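Putative S-adenosyl-L-methionine-dependent Methyltransferase (Methanococcus maripaludis, PDB 3DLC) binds S-adenosylmethionine and is thought to transfer its methyl group to an acceptor, perhaps a sterol-like one. Local coordinates at residues A[188-191]-A[197-200]. Residues are numbered along the deposited sequence; the frame is centred on the assembly and turned at random.
Sequences NVLD and SYEI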
loop_
_atom_site.group_PDB
_atom_site.type_symbol
_atom_site.label_atom_id
_atom_site.label_comp_id
_atom_site.label_asym_id
_atom_site.label_seq_id
_atom_site.Cartn_x
_atom_site.Cartn_y
_atom_site.Cartn_z
ATOM N N ASN A 188 -17.164 5.014 -6.238
ATOM C CA ASN A 188 -17.611 5.093 -7.633
ATOM C C ASN A 188 -16.798 4.196 -8.565
ATOM O O ASN A 188 -17.341 3.541 -9.456
ATOM C CB ASN A 188 -17.589 6.527 -8.138
ATOM C CG ASN A 188 -18.628 7.412 -7.463
ATOM O OD1 ASN A 188 -19.582 6.919 -6.868
ATOM N ND2 ASN A 188 -18.435 8.724 -7.534
ATOM N N VAL A 189 -15.502 4.091 -8.315
ATOM C CA VAL A 189 -14.653 3.210 -9.105
ATOM C C VAL A 189 -15.055 1.749 -8.949
ATOM O O VAL A 189 -15.230 1.004 -9.925
ATOM C CB VAL A 189 -13.153 3.364 -8.708
ATOM C CG1 VAL A 189 -12.270 2.303 -9.378
ATOM C CG2 VAL A 189 -12.624 4.769 -9.028
ATOM N N LEU A 190 -15.230 1.306 -7.708
ATOM C CA LEU A 190 -15.579 -0.082 -7.440
ATOM C C LEU A 190 -16.968 -0.379 -7.982
ATOM O O LEU A 190 -17.234 -1.479 -8.468
ATOM C CB LEU A 190 -15.502 -0.387 -5.938
ATOM C CG LEU A 190 -14.102 -0.203 -5.304
ATOM C CD1 LEU A 190 -14.141 -0.779 -3.904
ATOM C CD2 LEU A 190 -12.959 -0.852 -6.120
ATOM N N ASP A 191 -17.866 0.598 -7.906
ATOM C CA ASP A 191 -19.235 0.391 -8.380
ATOM C C ASP A 191 -19.269 0.263 -9.899
ATOM O O ASP A 191 -20.066 -0.515 -10.432
ATOM C CB ASP A 191 -20.141 1.489 -7.859
ATOM C CG ASP A 191 -20.345 1.425 -6.350
ATOM O OD1 ASP A 191 -20.017 0.397 -5.711
ATOM O OD2 ASP A 191 -20.862 2.417 -5.818
ATOM N N SER A 197 -19.034 -7.004 -2.984
ATOM C CA SER A 197 -18.767 -6.889 -1.541
ATOM C C SER A 197 -17.507 -6.100 -1.259
ATOM O O SER A 197 -16.434 -6.483 -1.646
ATOM C CB SER A 197 -18.607 -8.299 -0.974
ATOM O OG SER A 197 -18.405 -8.274 0.416
ATOM N N TYR A 198 -17.681 -4.996 -0.537
ATOM C CA TYR A 198 -16.538 -4.202 -0.058
ATOM C C TYR A 198 -16.942 -3.313 1.100
ATOM O O TYR A 198 -18.122 -3.045 1.336
ATOM C CB TYR A 198 -15.906 -3.348 -1.196
ATOM C CG TYR A 198 -16.782 -2.229 -1.755
ATOM C CD1 TYR A 198 -17.010 -1.069 -1.049
ATOM C CD2 TYR A 198 -17.347 -2.316 -3.003
ATOM C CE1 TYR A 198 -17.796 -0.036 -1.571
ATOM C CE2 TYR A 198 -18.142 -1.304 -3.527
ATOM C CZ TYR A 198 -18.341 -0.153 -2.819
ATOM O OH TYR A 198 -19.160 0.864 -3.270
ATOM N N GLU A 199 -15.913 -2.852 1.802
ATOM C CA GLU A 199 -16.010 -1.774 2.748
ATOM C C GLU A 199 -14.956 -0.731 2.366
ATOM O O GLU A 199 -13.853 -1.094 1.973
ATOM C CB GLU A 199 -15.633 -2.224 4.174
ATOM C CG GLU A 199 -16.444 -3.329 4.764
ATOM C CD GLU A 199 -15.715 -3.983 5.924
ATOM O OE1 GLU A 199 -14.631 -4.553 5.649
ATOM O OE2 GLU A 199 -16.196 -3.900 7.060
ATOM N N ILE A 200 -15.281 0.541 2.478
ATOM C CA ILE A 200 -14.282 1.619 2.363
ATOM C C ILE A 200 -14.396 2.351 3.671
ATOM O O ILE A 200 -15.472 2.836 4.010
ATOM C CB ILE A 200 -14.481 2.524 1.165
ATOM C CG1 ILE A 200 -14.437 1.722 -0.139
ATOM C CG2 ILE A 200 -13.417 3.591 1.140
ATOM C CD1 ILE A 200 -14.742 2.542 -1.391
#
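Leu-190, on helix 180-193, and Tyr-198, on strand 198-203, are the closest backbone neighbours here, their CA atoms 8.5 Å apart, and both turn their CB atoms toward the facing segment. Leu-190 lays its CD1 methyl over one face of the tyrosine ring as a CH-pi contact, 3.8 Å from the ring centroid and 18° off the ring normal, with CD2 and CG of Tyr-198 nearest. CB of Leu-190 follows farther along the ring, 3.7 Å from CE2 of Tyr-198. CD1 of Leu-190 also reaches CD1 of Ile-200 at 4.2 Å, linking the two inward-facing residues of the strand. This is the C-terminal end of the Rossmann-like methyltransferase fold: helix 180-193 packs on the antiparallel pair 206-211 and 198-203, the latter an edge strand of the mixed sheet, and Leu-190 also touches Ile-209, Ile-211 and Phe-131. The ring is swung across to the helix because CG of Tyr-198 sits between its backbone N and carbonyl carbon (chi1 67°). There the OH of Tyr-198 donates a short 2.6 Å hydrogen bond to OD1 of Asp-191, meeting the carboxylate on its syn side but 31° out of its plane. A phenylalanine in place of Tyr-198 would probably leave the Asp-191 carboxylate without this donor and freer to turn. Gln-187, one helical turn before Asp-191, touches both Tyr-198 and Ile-200.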